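Local coordinates for protein AP endonuclease, family 2 (Brucella melitensis biovar Abortus, PDB 3NGF) that probably acts as a manganese-dependent hydroxypyruvate isomerase, built on the xylose isomerase-like TIM barrel that it shares with the family 2 AP endonucleases, at residues Q89-R92 and D93-I97; F133-A136 and A137-A141. All blocks are in the same frame, centred on the assembly; numbering follows the deposited sequence.

Contact 1 of 2, residues Q89-R92 and D93-I97; sequences QEFR and DNVDI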
loop_
_atom_site.group_PDB
_atom_site.type_symbol
_atom_site.label_atom_id
_atom_site.label_comp_id
_atom_site.label_asym_id
_atom_site.label_seq_id
_atom_site.Cartn_x
_atom_site.Cartn_y
_atom_site.Cartn_z
ATOM N N GLN A 89 10.828 3.564 19.965
ATOM C CA GLN A 89 10.630 5.011 20.127
ATOM C C GLN A 89 10.718 5.670 18.757
ATOM O O GLN A 89 9.922 6.548 18.430
ATOM C CB GLN A 89 11.647 5.632 21.072
ATOM C CG GLN A 89 11.366 7.079 21.362
ATOM C CD GLN A 89 10.121 7.295 22.201
ATOM O OE1 GLN A 89 10.087 6.918 23.367
ATOM N NE2 GLN A 89 9.099 7.932 21.615
ATOM N N GLU A 90 11.672 5.221 17.954
ATOM C CA GLU A 90 11.790 5.670 16.567
ATOM C C GLU A 90 10.502 5.427 15.768
ATOM O O GLU A 90 9.968 6.331 15.115
ATOM C CB GLU A 90 12.958 4.953 15.893
ATOM C CG GLU A 90 13.264 5.455 14.499
ATOM C CD GLU A 90 14.366 4.648 13.821
ATOM O OE1 GLU A 90 15.036 3.826 14.521
ATOM O OE2 GLU A 90 14.572 4.869 12.602
ATOM N N PHE A 91 9.980 4.209 15.843
ATOM C CA PHE A 91 8.717 3.905 15.196
ATOM C C PHE A 91 7.575 4.831 15.673
ATOM O O PHE A 91 6.807 5.363 14.842
ATOM C CB PHE A 91 8.320 2.437 15.385
ATOM C CG PHE A 91 7.022 2.098 14.700
ATOM C CD1 PHE A 91 7.002 1.726 13.357
ATOM C CD2 PHE A 91 5.819 2.221 15.384
ATOM C CE1 PHE A 91 5.775 1.462 12.707
ATOM C CE2 PHE A 91 4.617 1.968 14.775
ATOM C CZ PHE A 91 4.592 1.594 13.417
ATOM N N ARG A 92 7.480 5.021 16.983
ATOM C CA ARG A 92 6.463 5.886 17.596
ATOM C C ARG A 92 6.573 7.338 17.144
ATOM O O ARG A 92 5.561 7.972 16.779
ATOM C CB ARG A 92 6.517 5.808 19.118
ATOM C CG ARG A 92 6.099 4.425 19.638
ATOM C CD ARG A 92 6.317 4.242 21.168
ATOM N NE ARG A 92 5.686 2.989 21.561
ATOM C CZ ARG A 92 4.819 2.815 22.545
ATOM N NH1 ARG A 92 4.501 3.808 23.381
ATOM N NH2 ARG A 92 4.290 1.608 22.716
ATOM N N ASP A 93 7.791 7.844 17.112
ATOM C CA ASP A 93 8.021 9.189 16.608
ATOM C C ASP A 93 7.632 9.305 15.128
ATOM O O ASP A 93 7.091 10.316 14.697
ATOM C CB ASP A 93 9.471 9.613 16.818
ATOM C CG ASP A 93 9.825 9.772 18.271
ATOM O OD1 ASP A 93 8.911 9.891 19.124
ATOM O OD2 ASP A 93 11.033 9.794 18.549
ATOM N N ASN A 94 7.871 8.249 14.364
ATOM C CA ASN A 94 7.509 8.227 12.930
ATOM C C ASN A 94 5.999 8.180 12.709
ATOM O O ASN A 94 5.476 8.665 11.685
ATOM C CB ASN A 94 8.208 7.049 12.251
ATOM C CG ASN A 94 9.697 7.314 11.989
ATOM O OD1 ASN A 94 10.156 8.458 12.008
ATOM N ND2 ASN A 94 10.444 6.247 11.677
ATOM N N VAL A 95 5.261 7.637 13.667
ATOM C CA VAL A 95 3.810 7.682 13.590
ATOM C C VAL A 95 3.282 9.111 13.637
ATOM O O VAL A 95 2.347 9.438 12.903
ATOM C CB VAL A 95 3.135 6.824 14.685
ATOM C CG1 VAL A 95 1.570 7.018 14.671
ATOM C CG2 VAL A 95 3.494 5.378 14.474
ATOM N N ASP A 96 3.875 9.942 14.496
ATOM C CA ASP A 96 3.507 11.359 14.599
ATOM C C ASP A 96 3.677 12.072 13.261
ATOM O O ASP A 96 2.806 12.838 12.837
ATOM C CB ASP A 96 4.351 12.073 15.664
ATOM C CG ASP A 96 4.009 11.634 17.080
ATOM O OD1 ASP A 96 2.831 11.350 17.348
ATOM O OD2 ASP A 96 4.923 11.577 17.936
ATOM N N ILE A 97 4.807 11.806 12.615
ATOM C CA ILE A 97 5.162 12.404 11.349
ATOM C C ILE A 97 4.174 11.955 10.277
ATOM O O ILE A 97 3.623 12.784 9.554
ATOM C CB ILE A 97 6.602 12.010 10.927
ATOM C CG1 ILE A 97 7.642 12.617 11.885
ATOM C CG2 ILE A 97 6.900 12.495 9.499
ATOM C CD1 ILE A 97 9.082 12.196 11.562
HETATM O O HOH W 1 13.200 6.650 11.077
#
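Q89-R92 and D93-I97 are consecutive turns of helix 88-104, joined by i to i+4 backbone bonds. D93 N donates to Q89 O over 2.8 Å, and N94 N to E90 O and V95 N to F91 O continue the series; the bond from D96 N to R92 O is long and weak, and V95 N makes a second, weak bond to R92 O. Three pairs of side chains repeat the same spacing on different flanks of the helix. On the exposed flank, Q89 NE2 donates to D93 OD1 at 3.2 Å. The bend of the glutamine at chi2 brings its amide back to the carboxylate, which it meets from above the plane, 45° out of it, in a somewhat bent bond (148°). E90 and N94 run side by side in the same direction, their carboxylate and amide planes steeply turned against each other, and one water closes the gap between their ends: it donates to E90 OE2 at 2.7 Å and accepts from N94 ND2 at 2.8 Å. The other carboxylate oxygen, E90 OE1, forms a salt bridge with R87. On the buried flank the ring of F91 and the side chain of V95 meet obliquely, with V95 CG2 3.6 Å from F91 CE2. V95 CG2 lies beside the backbone N, since CG1 takes the anti position (chi1 174°), and this turns CG2 back toward the ring. N132 of helix 122-140 touches F91. This stretch of the helix is therefore amphipathic: a bent amide-carboxylate bond and a water bridge occupy its polar flanks, while F91 and V95 give it an apolar surface against the neighbouring helix.

Contact 2 of 2, residues F133-A136 and A137-A141; sequences FRYA and ADKLA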
loop_
_atom_site.group_PDB
_atom_site.type_symbol
_atom_site.label_atom_id
_atom_site.label_comp_id
_atom_site.label_asym_id
_atom_site.label_seq_id
_atom_site.Cartn_x
_atom_site.Cartn_y
_atom_site.Cartn_z
ATOM N N PHE A 133 2.245 -1.931 16.115
ATOM C CA PHE A 133 0.939 -1.851 15.445
ATOM C C PHE A 133 -0.150 -1.459 16.426
ATOM O O PHE A 133 -1.026 -0.689 16.089
ATOM C CB PHE A 133 0.624 -3.156 14.682
ATOM C CG PHE A 133 1.030 -3.088 13.221
ATOM C CD1 PHE A 133 2.369 -3.041 12.837
ATOM C CD2 PHE A 133 0.069 -2.987 12.245
ATOM C CE1 PHE A 133 2.734 -2.917 11.500
ATOM C CE2 PHE A 133 0.415 -2.884 10.920
ATOM C CZ PHE A 133 1.745 -2.835 10.537
ATOM N N ARG A 134 -0.107 -1.965 17.655
ATOM C CA ARG A 134 -1.079 -1.502 18.654
ATOM C C ARG A 134 -0.946 -0.009 18.953
ATOM O O ARG A 134 -1.977 0.698 19.064
ATOM C CB ARG A 134 -0.958 -2.292 19.952
ATOM C CG ARG A 134 -1.542 -3.666 19.872
ATOM C CD ARG A 134 -1.323 -4.463 21.157
ATOM N NE ARG A 134 -1.900 -5.800 21.031
ATOM C CZ ARG A 134 -1.708 -6.801 21.886
ATOM N NH1 ARG A 134 -0.915 -6.657 22.959
ATOM N NH2 ARG A 134 -2.290 -7.965 21.661
ATOM N N TYR A 135 0.297 0.469 19.097
ATOM C CA TYR A 135 0.550 1.896 19.346
ATOM C C TYR A 135 0.004 2.710 18.171
ATOM O O TYR A 135 -0.724 3.677 18.356
ATOM C CB TYR A 135 2.033 2.204 19.527
ATOM C CG TYR A 135 2.305 3.686 19.694
ATOM C CD1 TYR A 135 2.240 4.293 20.961
ATOM C CD2 TYR A 135 2.596 4.487 18.598
ATOM C CE1 TYR A 135 2.470 5.644 21.110
ATOM C CE2 TYR A 135 2.820 5.825 18.739
ATOM C CZ TYR A 135 2.749 6.413 19.994
ATOM O OH TYR A 135 2.974 7.764 20.105
ATOM N N ALA A 136 0.326 2.295 16.951
ATOM C CA ALA A 136 -0.121 3.041 15.782
ATOM C C ALA A 136 -1.656 3.068 15.709
ATOM O O ALA A 136 -2.251 4.093 15.403
ATOM C CB ALA A 136 0.472 2.409 14.495
ATOM N N ALA A 137 -2.275 1.916 15.967
ATOM C CA ALA A 137 -3.727 1.784 15.930
ATOM C C ALA A 137 -4.323 2.750 16.917
ATOM O O ALA A 137 -5.273 3.438 16.608
ATOM C CB ALA A 137 -4.161 0.333 16.250
ATOM N N ASP A 138 -3.740 2.813 18.109
ATOM C CA ASP A 138 -4.312 3.637 19.188
ATOM C C ASP A 138 -4.199 5.128 18.901
ATOM O O ASP A 138 -5.091 5.920 19.277
ATOM C CB ASP A 138 -3.644 3.287 20.513
ATOM C CG ASP A 138 -4.032 1.894 21.049
ATOM O OD1 ASP A 138 -5.011 1.269 20.585
ATOM O OD2 ASP A 138 -3.341 1.442 21.982
ATOM N N LYS A 139 -3.092 5.513 18.274
ATOM C CA LYS A 139 -2.833 6.914 17.926
ATOM C C LYS A 139 -3.684 7.344 16.746
ATOM O O LYS A 139 -4.114 8.498 16.681
ATOM C CB LYS A 139 -1.352 7.116 17.595
ATOM C CG LYS A 139 -0.466 7.250 18.827
ATOM C CD LYS A 139 -0.707 8.592 19.565
ATOM C CE LYS A 139 -0.350 9.810 18.653
ATOM N NZ LYS A 139 -0.594 11.171 19.235
ATOM N N LEU A 140 -3.933 6.415 15.819
ATOM C CA LEU A 140 -4.682 6.726 14.593
ATOM C C LEU A 140 -6.221 6.636 14.731
ATOM O O LEU A 140 -6.943 7.284 13.968
ATOM C CB LEU A 140 -4.205 5.838 13.453
ATOM C CG LEU A 140 -2.706 5.991 13.085
ATOM C CD1 LEU A 140 -2.323 5.038 11.913
ATOM C CD2 LEU A 140 -2.282 7.408 12.830
ATOM N N ALA A 141 -6.704 5.821 15.667
ATOM C CA ALA A 141 -8.161 5.579 15.839
ATOM C C ALA A 141 -8.975 6.860 16.064
ATOM O O ALA A 141 -10.076 6.965 15.540
ATOM C CB ALA A 141 -8.436 4.542 16.992
#
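K139 runs alongside Y135, one helical turn earlier in helix 122-140, and points the same way, with its CG over one ring face. From the backbone, where K139 N donates to Y135 O at 3.0 Å, the lysine leads off with CB 3.6 Å from that same Y135 O. CG then lies 3.4 Å above the plane of the tyrosine ring, displaced toward the rim, with Y135 CZ its nearest ring atom at 3.5 Å. This is a CH-pi contact, 27° off the ring normal. Bends at chi2 (-70°) and chi3 (-62°) keep the chain close to the phenol, so CD passes 3.8 Å from Y135 OH and CE lies farther from that oxygen. The other i to i+4 backbone bonds run from A137 N to F133 O, D138 N to R134 O and L140 N to A136 O. L140 CG, beside its own backbone N, makes a tight nonbonded approach to A136 O, while its side chain packs on V147 of strand 146-149 and on L99 of helix 88-104. The polar ends of R134 and D138 point to other partners: R134 bonds to the carbonyls of R174 and V175, and D138 forms a salt bridge with R177. F133 and A137, both buried, rest on V180 of strand 180-185. The lysine thus divides its roles: its apolar part packs on the tyrosine, CG covering part of the ring face and CD passing the hydroxyl, while its charged end runs on past the ring.

How the contacts relate
Contact 1 precedes contact 2 along the chain, on helices 88-104 and 122-140, with strand 109-111 between them. Their centres are 11 Å apart on the same side of the chain's centre, and the two helices pack together on the outside of the eight-stranded parallel barrel. The contacts touch directly: R92 NH1 comes within 3.3 Å of Y135 CD1, V95 CG1 within 4.1 Å of K139 CB, and F91 CE2 within 4.2 Å of A136 CB. Contact 2 also reaches the barrel wall through F133, whose side chain is about 14 Å from the bound manganese. Together they form part of the helical layer around the metal-bearing barrel.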